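Local coordinates for ancylostoma secreted protein 1 (Necator americanus, PDB 3NT8), which is probably associated with the transition to parasitism of infective hookworm larvae and is built from two CAP domains, at residues Gly337-Trp349 with Gly391-Gln403. Residues are numbered along the deposited sequence; the frame is centred on the assembly and turned at random.
Sequences GVGPSNVLTTALW and GNYMGHVIYTMGQ
N342 packs closely against Y399 at the buried end of this contact. The amide nitrogen ND2 sits over the centre of the Y399 ring, 3.1 Å above its plane, with amide and ring planes 60° apart. With CG anti to the backbone N (chi1 -151°), the same ND2 also donates a weak, bent hydrogen bond to Y399 O (3.0 Å), while OD1 lies 3.5 Å from I398 CD1, the two side chains crossing at about a right angle. A hydrogen bond at the far end of the ring, between Y399 OH and P266 O, helps to fix its position. On the inner side V338 and I398 meet tip to tip, CG1 to CD1 at 3.8 Å, and both side chains also rest on helix 357-363.

Between two loops with little regular structure, backbone pairing supplies the order: V343 and V397 form a single beta bridge. I398 N donates to N342 O at 2.9 Å, and L344 N binds H396 O. Beyond the bridge, the type II turn from Y393 to H396 offers G395 N to L344 O at 2.7 Å. In this way the segment following strand 381-388 in the second CAP domain is laced onto the loop leading into helix 346-349.

The side chain of L344 is buried too, with CD2 against N392 CA. On the exposed side one methionine spans several partners. M394, bent at chi2 and chi3, folds back so that SD lies 3.8 Å from L344 CD2 and obliquely beside the W349 ring, a Met-aromatic contact with the sulfur 4.5 Å from the six-membered ring centroid. Its methyl CE reaches T346 CG2, on the exposed start of the helix.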
ATOM      1  N   GLY A 337      -1.425  14.919  13.994  1.00 16.14           N
ATOM      2  CA  GLY A 337      -1.294  16.331  13.784  1.00 15.76           C
ATOM      3  C   GLY A 337      -0.015  16.902  14.363  1.00 15.26           C
ATOM      4  O   GLY A 337       0.583  16.313  15.246  1.00 13.96           O
ATOM      5  N   VAL A 338       0.350  18.083  13.876  1.00 15.51           N
ATOM      6  CA  VAL A 338       1.500  18.852  14.356  1.00 14.99           C
ATOM      7  C   VAL A 338       1.073  20.247  14.888  1.00 15.96           C
ATOM      8  O   VAL A 338       1.484  20.654  15.977  1.00 16.91           O
ATOM      9  CB  VAL A 338       2.559  19.031  13.264  1.00 14.56           C
ATOM     10  CG1 VAL A 338       3.590  20.062  13.697  1.00  9.82           C
ATOM     11  CG2 VAL A 338       3.270  17.665  12.966  1.00 13.81           C
ATOM     12  N   GLY A 339       0.290  20.977  14.100  1.00 16.71           N
ATOM     13  CA  GLY A 339      -0.179  22.313  14.479  1.00 15.57           C
ATOM     14  C   GLY A 339       0.568  23.397  13.682  1.00 14.55           C
ATOM     15  O   GLY A 339       1.519  23.079  13.005  1.00 16.26           O
ATOM     16  N   PRO A 340       0.112  24.662  13.745  1.00 13.06           N
ATOM     17  CA  PRO A 340       0.628  25.754  12.951  1.00 13.33           C
ATOM     18  C   PRO A 340       2.033  26.224  13.371  1.00 14.42           C
ATOM     19  O   PRO A 340       2.721  26.835  12.570  1.00 15.34           O
ATOM     20  CB  PRO A 340      -0.429  26.887  13.194  1.00 13.18           C
ATOM     21  CG  PRO A 340      -1.066  26.517  14.489  1.00 11.61           C
ATOM     22  CD  PRO A 340      -1.138  25.049  14.433  1.00 13.57           C
ATOM     23  N   SER A 341       2.456  25.994  14.608  1.00 14.16           N
ATOM     24  CA  SER A 341       3.849  26.372  15.002  1.00 15.66           C
ATOM     25  C   SER A 341       4.842  25.446  14.279  1.00 16.92           C
ATOM     26  O   SER A 341       6.030  25.808  14.089  1.00 16.53           O
ATOM     27  CB  SER A 341       4.099  26.259  16.541  1.00 14.50           C
ATOM     28  OG  SER A 341       4.056  24.915  17.011  1.00 19.91           O
ATOM     29  N   ASN A 342       4.371  24.273  13.842  1.00 16.64           N
ATOM     30  CA  ASN A 342       5.262  23.321  13.154  1.00 17.30           C
ATOM     31  C   ASN A 342       6.459  22.798  13.967  1.00 17.68           C
ATOM     32  O   ASN A 342       7.410  22.261  13.421  1.00 18.32           O
ATOM     33  CB  ASN A 342       5.706  23.905  11.827  1.00 16.86           C
ATOM     34  CG  ASN A 342       5.996  22.856  10.784  1.00 16.34           C
ATOM     35  OD1 ASN A 342       5.391  21.794  10.763  1.00 17.10           O
ATOM     36  ND2 ASN A 342       6.936  23.155   9.917  1.00 17.73           N
ATOM     37  N   VAL A 343       6.408  22.919  15.286  1.00 18.72           N
ATOM     38  CA  VAL A 343       7.526  22.525  16.123  1.00 18.63           C
ATOM     39  C   VAL A 343       7.340  21.077  16.645  1.00 20.03           C
ATOM     40  O   VAL A 343       6.273  20.718  17.166  1.00 19.87           O
ATOM     41  CB  VAL A 343       7.692  23.461  17.345  1.00 18.92           C
ATOM     42  CG1 VAL A 343       8.974  23.087  18.114  1.00 18.05           C
ATOM     43  CG2 VAL A 343       7.750  24.938  16.934  1.00 18.15           C
ATOM     44  N   LEU A 344       8.399  20.284  16.562  1.00 19.78           N
ATOM     45  CA  LEU A 344       8.406  18.986  17.140  1.00 20.02           C
ATOM     46  C   LEU A 344       8.721  19.057  18.629  1.00 20.86           C
ATOM     47  O   LEU A 344       9.913  19.127  19.017  1.00 20.59           O
ATOM     48  CB  LEU A 344       9.391  18.056  16.384  1.00 19.35           C
ATOM     49  CG  LEU A 344       9.560  16.643  16.936  1.00 16.74           C
ATOM     50  CD1 LEU A 344       8.279  15.799  16.801  1.00 16.50           C
ATOM     51  CD2 LEU A 344      10.700  15.883  16.290  1.00 17.87           C
ATOM     52  N   THR A 345       7.653  19.041  19.439  1.00 21.84           N
ATOM     53  CA  THR A 345       7.750  19.195  20.881  1.00 24.46           C
ATOM     54  C   THR A 345       7.595  17.869  21.619  1.00 25.76           C
ATOM     55  O   THR A 345       7.077  16.866  21.069  1.00 26.16           O
ATOM     56  CB  THR A 345       6.764  20.232  21.500  1.00 24.07           C
ATOM     57  OG1 THR A 345       5.428  19.743  21.405  1.00 25.86           O
ATOM     58  CG2 THR A 345       6.871  21.558  20.817  1.00 25.71           C
ATOM     59  N   THR A 346       8.109  17.848  22.852  1.00 27.30           N
ATOM     60  CA  THR A 346       7.995  16.680  23.706  1.00 28.96           C
ATOM     61  C   THR A 346       6.518  16.507  24.079  1.00 29.26           C
ATOM     62  O   THR A 346       6.070  15.381  24.230  1.00 30.03           O
ATOM     63  CB  THR A 346       8.975  16.725  24.970  1.00 29.31           C
ATOM     64  OG1 THR A 346       8.627  17.801  25.838  1.00 32.45           O
ATOM     65  CG2 THR A 346      10.409  16.946  24.523  1.00 30.09           C
ATOM     66  N   ALA A 347       5.765  17.615  24.168  1.00 29.49           N
ATOM     67  CA  ALA A 347       4.320  17.587  24.409  1.00 29.69           C
ATOM     68  C   ALA A 347       3.531  16.850  23.309  1.00 30.55           C
ATOM     69  O   ALA A 347       2.615  16.055  23.638  1.00 30.00           O
ATOM     70  CB  ALA A 347       3.757  18.996  24.627  1.00 29.44           C
ATOM     71  N   LEU A 348       3.869  17.111  22.036  1.00 30.79           N
ATOM     72  CA  LEU A 348       3.253  16.366  20.902  1.00 32.03           C
ATOM     73  C   LEU A 348       3.764  14.945  20.782  1.00 31.85           C
ATOM     74  O   LEU A 348       3.051  14.063  20.304  1.00 33.57           O
ATOM     75  CB  LEU A 348       3.505  17.043  19.554  1.00 31.82           C
ATOM     76  CG  LEU A 348       2.759  18.306  19.179  1.00 33.66           C
ATOM     77  CD1 LEU A 348       3.460  18.813  17.961  1.00 38.19           C
ATOM     78  CD2 LEU A 348       1.308  18.088  18.858  1.00 33.45           C
ATOM     79  N   TRP A 349       5.024  14.749  21.140  1.00 32.70           N
ATOM     80  CA  TRP A 349       5.671  13.418  21.104  1.00 32.35           C
ATOM     81  C   TRP A 349       5.006  12.469  22.117  1.00 32.50           C
ATOM     82  O   TRP A 349       4.602  11.333  21.785  1.00 32.17           O
ATOM     83  CB  TRP A 349       7.166  13.537  21.443  1.00 32.06           C
ATOM     84  CG  TRP A 349       7.921  12.272  21.165  1.00 34.71           C
ATOM     85  CD1 TRP A 349       7.982  11.159  21.966  1.00 35.89           C
ATOM     86  CD2 TRP A 349       8.697  11.971  19.987  1.00 33.92           C
ATOM     87  NE1 TRP A 349       8.751  10.196  21.366  1.00 39.39           N
ATOM     88  CE2 TRP A 349       9.201  10.663  20.150  1.00 36.56           C
ATOM     89  CE3 TRP A 349       8.988  12.670  18.807  1.00 32.75           C
ATOM     90  CZ2 TRP A 349      10.000  10.041  19.186  1.00 33.97           C
ATOM     91  CZ3 TRP A 349       9.785  12.061  17.866  1.00 30.17           C
ATOM     92  CH2 TRP A 349      10.279  10.760  18.058  1.00 32.53           C
ATOM     93  N   GLY A 391      16.794  14.514  10.846  1.00 20.27           N
ATOM     94  CA  GLY A 391      16.060  15.567  11.547  1.00 18.57           C
ATOM     95  C   GLY A 391      15.615  15.126  12.920  1.00 17.43           C
ATOM     96  O   GLY A 391      16.398  14.590  13.688  1.00 18.43           O
ATOM     97  N   ASN A 392      14.368  15.417  13.261  1.00 17.86           N
ATOM     98  CA  ASN A 392      13.801  15.049  14.542  1.00 17.36           C
ATOM     99  C   ASN A 392      14.621  15.639  15.691  1.00 18.76           C
ATOM    100  O   ASN A 392      14.782  15.027  16.777  1.00 20.10           O
ATOM    101  CB  ASN A 392      13.567  13.538  14.696  1.00 16.19           C
ATOM    102  CG  ASN A 392      12.419  13.023  13.834  1.00 18.49           C
ATOM    103  OD1 ASN A 392      11.952  13.694  12.926  1.00 21.99           O
ATOM    104  ND2 ASN A 392      11.984  11.827  14.104  1.00 18.26           N
ATOM    105  N   TYR A 393      15.090  16.850  15.481  1.00 18.06           N
ATOM    106  CA  TYR A 393      15.603  17.629  16.579  1.00 20.70           C
ATOM    107  C   TYR A 393      14.442  18.109  17.472  1.00 20.74           C
ATOM    108  O   TYR A 393      13.596  18.873  17.006  1.00 20.25           O
ATOM    109  CB  TYR A 393      16.369  18.848  16.022  1.00 20.17           C
ATOM    110  CG  TYR A 393      17.415  18.574  14.973  1.00 21.82           C
ATOM    111  CD1 TYR A 393      18.379  17.596  15.175  1.00 26.05           C
ATOM    112  CD2 TYR A 393      17.499  19.364  13.806  1.00 23.98           C
ATOM    113  CE1 TYR A 393      19.367  17.364  14.277  1.00 24.05           C
ATOM    114  CE2 TYR A 393      18.484  19.143  12.871  1.00 22.80           C
ATOM    115  CZ  TYR A 393      19.424  18.118  13.121  1.00 26.49           C
ATOM    116  OH  TYR A 393      20.437  17.828  12.248  1.00 28.61           O
ATOM    117  N   MET A 394      14.436  17.683  18.741  1.00 22.34           N
ATOM    118  CA  MET A 394      13.375  18.025  19.704  1.00 23.73           C
ATOM    119  C   MET A 394      13.416  19.487  20.086  1.00 23.42           C
ATOM    120  O   MET A 394      14.440  20.001  20.561  1.00 23.31           O
ATOM    121  CB  MET A 394      13.434  17.175  20.983  1.00 24.41           C
ATOM    122  CG  MET A 394      13.198  15.697  20.788  1.00 29.57           C
ATOM    123  SD  MET A 394      11.644  15.237  19.949  1.00 39.92           S
ATOM    124  CE  MET A 394      10.471  15.859  21.128  1.00 34.34           C
ATOM    125  N   GLY A 395      12.274  20.129  19.868  1.00 23.60           N
ATOM    126  CA  GLY A 395      12.086  21.543  20.140  1.00 23.24           C
ATOM    127  C   GLY A 395      12.329  22.395  18.907  1.00 23.74           C
ATOM    128  O   GLY A 395      12.253  23.637  18.987  1.00 24.32           O
ATOM    129  N   HIS A 396      12.623  21.751  17.770  1.00 21.63           N
ATOM    130  CA  HIS A 396      12.927  22.498  16.519  1.00 20.16           C
ATOM    131  C   HIS A 396      11.771  22.374  15.524  1.00 19.52           C
ATOM    132  O   HIS A 396      11.019  21.382  15.567  1.00 18.12           O
ATOM    133  CB  HIS A 396      14.174  21.919  15.884  1.00 20.32           C
ATOM    134  CG  HIS A 396      14.816  22.800  14.858  1.00 23.33           C
ATOM    135  ND1 HIS A 396      14.317  22.933  13.579  1.00 20.04           N
ATOM    136  CD2 HIS A 396      15.954  23.546  14.902  1.00 24.31           C
ATOM    137  CE1 HIS A 396      15.104  23.734  12.885  1.00 23.66           C
ATOM    138  NE2 HIS A 396      16.104  24.119  13.662  1.00 27.31           N
ATOM    139  N   VAL A 397      11.580  23.389  14.669  1.00 17.59           N
ATOM    140  CA  VAL A 397      10.585  23.304  13.625  1.00 16.61           C
ATOM    141  C   VAL A 397      10.947  22.172  12.631  1.00 16.22           C
ATOM    142  O   VAL A 397      12.116  21.882  12.398  1.00 15.25           O
ATOM    143  CB  VAL A 397      10.409  24.618  12.877  1.00 16.73           C
ATOM    144  CG1 VAL A 397       9.816  25.749  13.805  1.00 16.74           C
ATOM    145  CG2 VAL A 397      11.681  24.991  12.318  1.00 15.67           C
ATOM    146  N   ILE A 398       9.925  21.510  12.087  1.00 16.71           N
ATOM    147  CA  ILE A 398      10.144  20.415  11.138  1.00 15.64           C
ATOM    148  C   ILE A 398      10.654  21.037   9.829  1.00 14.71           C
ATOM    149  O   ILE A 398      11.529  20.488   9.151  1.00 14.48           O
ATOM    150  CB  ILE A 398       8.864  19.589  10.883  1.00 16.20           C
ATOM    151  CG1 ILE A 398       8.280  19.039  12.172  1.00 16.07           C
ATOM    152  CG2 ILE A 398       9.089  18.464   9.830  1.00 13.03           C
ATOM    153  CD1 ILE A 398       6.763  18.819  12.057  1.00 22.11           C
ATOM    154  N   TYR A 399      10.095  22.173   9.468  1.00 14.52           N
ATOM    155  CA  TYR A 399      10.582  22.917   8.288  1.00 14.34           C
ATOM    156  C   TYR A 399      10.339  24.412   8.509  1.00 15.19           C
ATOM    157  O   TYR A 399       9.389  24.810   9.258  1.00 14.23           O
ATOM    158  CB  TYR A 399       9.950  22.423   6.985  1.00 14.56           C
ATOM    159  CG  TYR A 399       8.430  22.335   6.935  1.00 12.65           C
ATOM    160  CD1 TYR A 399       7.645  23.485   6.739  1.00 15.04           C
ATOM    161  CD2 TYR A 399       7.804  21.110   7.042  1.00 11.82           C
ATOM    162  CE1 TYR A 399       6.291  23.426   6.670  1.00 13.58           C
ATOM    163  CE2 TYR A 399       6.431  21.004   6.953  1.00 12.28           C
ATOM    164  CZ  TYR A 399       5.679  22.191   6.777  1.00 16.14           C
ATOM    165  OH  TYR A 399       4.338  22.180   6.691  1.00 18.05           O
ATOM    166  N   THR A 400      11.209  25.240   7.903  1.00 15.96           N
ATOM    167  CA  THR A 400      11.103  26.700   8.006  1.00 14.58           C
ATOM    168  C   THR A 400       9.906  27.141   7.170  1.00 15.40           C
ATOM    169  O   THR A 400       9.748  26.763   5.971  1.00 15.03           O
ATOM    170  CB  THR A 400      12.348  27.404   7.432  1.00 15.52           C
ATOM    171  OG1 THR A 400      13.496  26.940   8.132  1.00 16.12           O
ATOM    172  CG2 THR A 400      12.236  28.973   7.612  1.00 11.63           C
ATOM    173  N   MET A 401       9.117  27.981   7.788  1.00 15.02           N
ATOM    174  CA  MET A 401       7.853  28.387   7.288  1.00 17.30           C
ATOM    175  C   MET A 401       7.892  29.695   6.488  1.00 17.79           C
ATOM    176  O   MET A 401       8.522  30.703   6.895  1.00 17.46           O
ATOM    177  CB  MET A 401       6.850  28.459   8.481  1.00 18.15           C
ATOM    178  CG  MET A 401       6.383  27.128   9.011  1.00 16.31           C
ATOM    179  SD  MET A 401       5.335  27.329  10.450  1.00 27.36           S
ATOM    180  CE  MET A 401       6.638  27.678  11.660  1.00 23.72           C
ATOM    181  N   GLY A 402       7.255  29.662   5.325  1.00 18.32           N
ATOM    182  CA  GLY A 402       7.227  30.853   4.425  1.00 20.32           C
ATOM    183  C   GLY A 402       6.857  30.455   2.999  1.00 20.35           C
ATOM    184  O   GLY A 402       6.550  29.305   2.723  1.00 20.67           O
ATOM    185  N   GLN A 403       6.876  31.399   2.089  1.00 20.89           N
ATOM    186  CA  GLN A 403       6.453  31.105   0.729  1.00 21.72           C
ATOM    187  C   GLN A 403       7.468  30.159   0.057  1.00 22.03           C
ATOM    188  O   GLN A 403       8.662  30.286   0.284  1.00 19.86           O
ATOM    189  CB  GLN A 403       6.270  32.394  -0.066  1.00 21.76           C
ATOM    190  CG  GLN A 403       5.075  33.275   0.389  1.00 24.59           C
ATOM    191  CD  GLN A 403       3.707  32.604   0.152  1.00 29.95           C
ATOM    192  OE1 GLN A 403       3.469  31.999  -0.894  1.00 31.34           O
ATOM    193  NE2 GLN A 403       2.801  32.742   1.111  1.00 26.98           N
TER